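GCN5-related N-acetyltransferase (Sphaerobacter thermophilus, PDB 3TT2) probably transfers an acyl group, most likely acetyl from acetyl-CoA, to an acceptor molecule, as GCN5-related N-acetyltransferases do. Local coordinates at residues E122-A133 against Y310-I321. Residues are numbered along the deposited sequence; the frame is centred on the assembly and turned at random.
Sequences EAQVTVQHYIRA and YVLHRKEIRPGI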
loop_
_atom_site.group_PDB
_atom_site.type_symbol
_atom_site.label_atom_id
_atom_site.label_comp_id
_atom_site.label_asym_id
_atom_site.label_seq_id
_atom_site.Cartn_x
_atom_site.Cartn_y
_atom_site.Cartn_z
ATOM N N GLU A 122 8.085 25.629 6.497
ATOM C CA GLU A 122 7.096 26.107 5.532
ATOM C C GLU A 122 6.175 24.988 5.021
ATOM O O GLU A 122 5.086 25.249 4.517
ATOM C CB GLU A 122 7.785 26.817 4.358
ATOM C CG GLU A 122 8.512 25.877 3.395
ATOM C CD GLU A 122 9.835 25.361 3.945
ATOM O OE1 GLU A 122 10.231 25.785 5.057
ATOM O OE2 GLU A 122 10.484 24.538 3.257
ATOM N N ALA A 123 6.628 23.744 5.161
ATOM C CA ALA A 123 5.886 22.557 4.720
ATOM C C ALA A 123 4.547 22.374 5.418
ATOM O O ALA A 123 4.469 22.443 6.646
ATOM C CB ALA A 123 6.736 21.304 4.923
ATOM N N GLN A 124 3.506 22.116 4.628
ATOM C CA GLN A 124 2.224 21.723 5.187
ATOM C C GLN A 124 2.332 20.312 5.723
ATOM O O GLN A 124 3.090 19.498 5.203
ATOM C CB GLN A 124 1.113 21.789 4.151
ATOM C CG GLN A 124 0.987 20.574 3.278
ATOM C CD GLN A 124 -0.416 20.411 2.698
ATOM O OE1 GLN A 124 -1.368 21.066 3.135
ATOM N NE2 GLN A 124 -0.549 19.520 1.715
ATOM N N VAL A 125 1.567 20.027 6.765
ATOM C CA VAL A 125 1.661 18.750 7.443
ATOM C C VAL A 125 0.299 18.085 7.424
ATOM O O VAL A 125 -0.673 18.681 7.876
ATOM C CB VAL A 125 2.112 18.949 8.895
ATOM C CG1 VAL A 125 2.049 17.640 9.649
ATOM C CG2 VAL A 125 3.515 19.569 8.938
ATOM N N THR A 126 0.219 16.871 6.881
ATOM C CA THR A 126 -1.051 16.148 6.816
ATOM C C THR A 126 -1.011 14.811 7.539
ATOM O O THR A 126 0.048 14.204 7.683
ATOM C CB THR A 126 -1.545 15.913 5.351
ATOM O OG1 THR A 126 -0.646 15.043 4.644
ATOM C CG2 THR A 126 -1.678 17.237 4.598
ATOM N N VAL A 127 -2.180 14.377 8.010
ATOM C CA VAL A 127 -2.393 13.010 8.496
ATOM C C VAL A 127 -3.452 12.372 7.615
ATOM O O VAL A 127 -4.411 13.040 7.209
ATOM C CB VAL A 127 -2.933 12.972 9.925
ATOM C CG1 VAL A 127 -3.211 11.544 10.339
ATOM C CG2 VAL A 127 -1.969 13.631 10.883
ATOM N N GLN A 128 -3.286 11.089 7.312
ATOM C CA GLN A 128 -4.228 10.422 6.445
ATOM C C GLN A 128 -4.532 8.980 6.843
ATOM O O GLN A 128 -3.684 8.272 7.402
ATOM C CB GLN A 128 -3.745 10.484 5.006
ATOM C CG GLN A 128 -2.530 9.647 4.716
ATOM C CD GLN A 128 -2.014 9.881 3.318
ATOM O OE1 GLN A 128 -2.244 10.941 2.738
ATOM N NE2 GLN A 128 -1.322 8.896 2.763
ATOM N N HIS A 129 -5.765 8.571 6.545
ATOM C CA HIS A 129 -6.276 7.245 6.851
ATOM C C HIS A 129 -6.785 6.602 5.576
ATOM O O HIS A 129 -7.347 7.279 4.717
ATOM C CB HIS A 129 -7.456 7.348 7.805
ATOM C CG HIS A 129 -7.077 7.657 9.219
ATOM N ND1 HIS A 129 -7.087 6.703 10.214
ATOM C CD2 HIS A 129 -6.707 8.817 9.813
ATOM C CE1 HIS A 129 -6.727 7.261 11.359
ATOM N NE2 HIS A 129 -6.493 8.544 11.141
ATOM N N TYR A 130 -6.605 5.296 5.447
ATOM C CA TYR A 130 -7.229 4.591 4.346
ATOM C C TYR A 130 -8.410 3.807 4.882
ATOM O O TYR A 130 -8.240 2.842 5.622
ATOM C CB TYR A 130 -6.253 3.642 3.690
ATOM C CG TYR A 130 -5.006 4.286 3.163
ATOM C CD1 TYR A 130 -4.875 4.579 1.814
ATOM C CD2 TYR A 130 -3.945 4.571 4.001
ATOM C CE1 TYR A 130 -3.722 5.163 1.305
ATOM C CE2 TYR A 130 -2.779 5.155 3.502
ATOM C CZ TYR A 130 -2.680 5.448 2.150
ATOM O OH TYR A 130 -1.537 6.024 1.643
ATOM N N ILE A 131 -9.607 4.224 4.493
ATOM C CA ILE A 131 -10.819 3.630 5.013
ATOM C C ILE A 131 -11.449 2.680 3.994
ATOM O O ILE A 131 -11.566 3.022 2.824
ATOM C CB ILE A 131 -11.831 4.726 5.407
ATOM C CG1 ILE A 131 -11.167 5.750 6.327
ATOM C CG2 ILE A 131 -13.033 4.126 6.111
ATOM C CD1 ILE A 131 -10.457 5.117 7.497
ATOM N N ARG A 132 -11.835 1.484 4.435
ATOM C CA ARG A 132 -12.665 0.623 3.608
ATOM C C ARG A 132 -13.918 1.372 3.179
ATOM O O ARG A 132 -14.621 1.938 4.016
ATOM C CB ARG A 132 -13.070 -0.632 4.376
ATOM C CG ARG A 132 -11.992 -1.691 4.455
ATOM C CD ARG A 132 -11.598 -2.184 3.072
ATOM N NE ARG A 132 -12.753 -2.388 2.212
ATOM C CZ ARG A 132 -13.415 -3.532 2.146
ATOM N NH1 ARG A 132 -14.461 -3.659 1.343
ATOM N NH2 ARG A 132 -13.019 -4.549 2.889
ATOM N N ALA A 133 -14.200 1.370 1.876
ATOM C CA ALA A 133 -15.379 2.063 1.350
ATOM C C ALA A 133 -16.652 1.557 2.014
ATOM O O ALA A 133 -17.623 2.307 2.179
ATOM C CB ALA A 133 -15.474 1.911 -0.168
ATOM N N TYR A 310 -10.572 1.263 -1.107
ATOM C CA TYR A 310 -10.401 2.141 0.030
ATOM C C TYR A 310 -10.596 3.580 -0.419
ATOM O O TYR A 310 -10.326 3.920 -1.572
ATOM C CB TYR A 310 -9.015 1.983 0.659
ATOM C CG TYR A 310 -8.735 0.651 1.304
ATOM C CD1 TYR A 310 -8.840 0.479 2.680
ATOM C CD2 TYR A 310 -8.336 -0.428 0.549
ATOM C CE1 TYR A 310 -8.560 -0.742 3.278
ATOM C CE2 TYR A 310 -8.067 -1.647 1.132
ATOM C CZ TYR A 310 -8.178 -1.801 2.492
ATOM O OH TYR A 310 -7.895 -3.028 3.053
ATOM N N VAL A 311 -11.091 4.412 0.487
ATOM C CA VAL A 311 -11.152 5.840 0.251
ATOM C C VAL A 311 -10.120 6.492 1.147
ATOM O O VAL A 311 -10.155 6.341 2.370
ATOM C CB VAL A 311 -12.522 6.432 0.575
ATOM C CG1 VAL A 311 -12.524 7.946 0.302
ATOM C CG2 VAL A 311 -13.579 5.753 -0.240
ATOM N N LEU A 312 -9.192 7.216 0.535
ATOM C CA LEU A 312 -8.168 7.874 1.306
ATOM C C LEU A 312 -8.716 9.162 1.930
ATOM O O LEU A 312 -9.162 10.082 1.239
ATOM C CB LEU A 312 -6.955 8.144 0.428
ATOM C CG LEU A 312 -5.830 9.022 0.974
ATOM C CD1 LEU A 312 -5.495 8.659 2.394
ATOM C CD2 LEU A 312 -4.614 8.836 0.112
ATOM N N HIS A 313 -8.668 9.214 3.254
ATOM C CA HIS A 313 -9.093 10.394 3.985
ATOM C C HIS A 313 -7.903 11.173 4.530
ATOM O O HIS A 313 -7.006 10.596 5.143
ATOM C CB HIS A 313 -10.073 10.010 5.084
ATOM C CG HIS A 313 -11.457 9.768 4.572
ATOM N ND1 HIS A 313 -11.815 8.607 3.919
ATOM C CD2 HIS A 313 -12.561 10.552 4.580
ATOM C CE1 HIS A 313 -13.087 8.681 3.569
ATOM N NE2 HIS A 313 -13.561 9.854 3.951
ATOM N N ARG A 314 -7.899 12.483 4.282
ATOM C CA ARG A 314 -6.780 13.334 4.664
ATOM C C ARG A 314 -7.209 14.591 5.415
ATOM O O ARG A 314 -8.220 15.203 5.086
ATOM C CB ARG A 314 -6.003 13.742 3.423
ATOM C CG ARG A 314 -4.715 14.448 3.728
ATOM C CD ARG A 314 -3.948 14.705 2.462
ATOM N NE ARG A 314 -3.482 13.475 1.817
ATOM C CZ ARG A 314 -3.262 13.383 0.508
ATOM N NH1 ARG A 314 -3.493 14.448 -0.256
ATOM N NH2 ARG A 314 -2.825 12.245 -0.042
ATOM N N LYS A 315 -6.428 14.977 6.417
ATOM C CA LYS A 315 -6.676 16.213 7.154
ATOM C C LYS A 315 -5.390 17.020 7.245
ATOM O O LYS A 315 -4.313 16.449 7.393
ATOM C CB LYS A 315 -7.180 15.895 8.559
ATOM C CG LYS A 315 -7.562 17.100 9.392
ATOM C CD LYS A 315 -7.680 16.686 10.837
ATOM C CE LYS A 315 -8.319 17.757 11.688
ATOM N NZ LYS A 315 -8.573 17.235 13.067
ATOM N N GLU A 316 -5.491 18.341 7.168
ATOM C CA GLU A 316 -4.292 19.165 7.241
ATOM C C GLU A 316 -4.013 19.613 8.669
ATOM O O GLU A 316 -4.765 20.412 9.230
ATOM C CB GLU A 316 -4.408 20.387 6.336
ATOM C CG GLU A 316 -3.240 21.357 6.465
ATOM C CD GLU A 316 -3.498 22.707 5.806
ATOM O OE1 GLU A 316 -3.941 23.648 6.508
ATOM O OE2 GLU A 316 -3.244 22.828 4.588
ATOM N N ILE A 317 -2.917 19.107 9.237
ATOM C CA ILE A 317 -2.506 19.437 10.601
ATOM C C ILE A 317 -1.841 20.817 10.696
ATOM O O ILE A 317 -2.091 21.575 11.642
ATOM C CB ILE A 317 -1.559 18.378 11.168
ATOM C CG1 ILE A 317 -2.264 17.022 11.258
ATOM C CG2 ILE A 317 -1.042 18.796 12.530
ATOM C CD1 ILE A 317 -3.551 17.026 12.034
ATOM N N ARG A 318 -0.992 21.142 9.726
ATOM C CA ARG A 318 -0.439 22.490 9.651
ATOM C C ARG A 318 -0.431 22.981 8.218
ATOM O O ARG A 318 -0.089 22.237 7.320
ATOM C CB ARG A 318 0.987 22.488 10.196
ATOM C CG ARG A 318 1.596 23.854 10.409
ATOM C CD ARG A 318 3.060 23.728 10.788
ATOM N NE ARG A 318 3.858 23.190 9.691
ATOM C CZ ARG A 318 5.162 22.957 9.768
ATOM N NH1 ARG A 318 5.815 23.211 10.893
ATOM N NH2 ARG A 318 5.812 22.471 8.721
ATOM N N PRO A 319 -0.759 24.259 8.008
ATOM C CA PRO A 319 -0.764 24.821 6.648
ATOM C C PRO A 319 0.636 25.074 6.101
ATOM O O PRO A 319 1.594 25.224 6.861
ATOM C CB PRO A 319 -1.521 26.146 6.812
ATOM C CG PRO A 319 -1.384 26.484 8.270
ATOM C CD PRO A 319 -1.350 25.179 8.998
ATOM N N GLY A 320 0.746 25.109 4.779
ATOM C CA GLY A 320 2.023 25.327 4.134
ATOM C C GLY A 320 2.071 24.720 2.752
ATOM O O GLY A 320 1.070 24.212 2.243
ATOM N N ILE A 321 3.246 24.772 2.138
ATOM C CA ILE A 321 3.405 24.299 0.769
ATOM C C ILE A 321 3.477 22.785 0.775
ATOM O O ILE A 321 3.857 22.197 1.783
ATOM C CB ILE A 321 4.662 24.913 0.111
ATOM C CG1 ILE A 321 5.928 24.187 0.569
ATOM C CG2 ILE A 321 4.746 26.439 0.407
ATOM C CD1 ILE A 321 7.183 24.681 -0.086
#
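The side-chain oxygen of Q128 takes two bonds from R314. Q128 OE1 lies 3.0 Å from R314 NE and 3.1 Å from R314 NH2, at the edge of the guanidinium. The two side chains run side by side, pointing the same way. Their amide and guanidinium planes are only 16° apart, so the pair forms a nearly flat patch. Q128 NE2 is hydrogen-bonded to S86 OG on the neighbouring strand 84-91.

V311 O is also shared. I131 N and H313 ND1 reach it from opposite faces of its carbonyl plane. The bond from H313 ND1, 3.2 Å to V311 O, helps to set the turn of the ring, and I131 CG1 packs 3.8 Å from H313 ND1.

L312 reaches across to Y130. Its CG is anti to the backbone N (chi1 171°), which carries the branch toward segment 122-133. There CD1 sits over one face of the Y130 ring, 4.2 Å from the centroid, in a CH-pi contact, and meets Q128 CB at 3.6 Å. At the end of the pair, R132 CD lies over a face of the Y310 ring. The R132 guanidinium goes on to a salt bridge with D39 and to a bound sulfate.

Strands 125-132 and 310-316 are antiparallel, with regular backbone bonds from V127-K315 to I131-V311. A classic beta bulge follows: I317 and R318 both face V125, and both their amides bond to V125 O. I317 CG1 then packs on V127 CG2. V125 CG2 lies over one face of the R318 guanidinium, whose NH2 is hydrogen-bonded to P120 O.

Strand 125-132 lies between strands 84-91 and 305-316. Strand 305-316 is inserted between strands 125-132 and 148-159, antiparallel to both, so a strand from the C-terminal end of the chain sits within the N-terminal GNAT region. Helix 136-144 packs against H129, I131 and H313, while L312 and R314 touch strand 148-159.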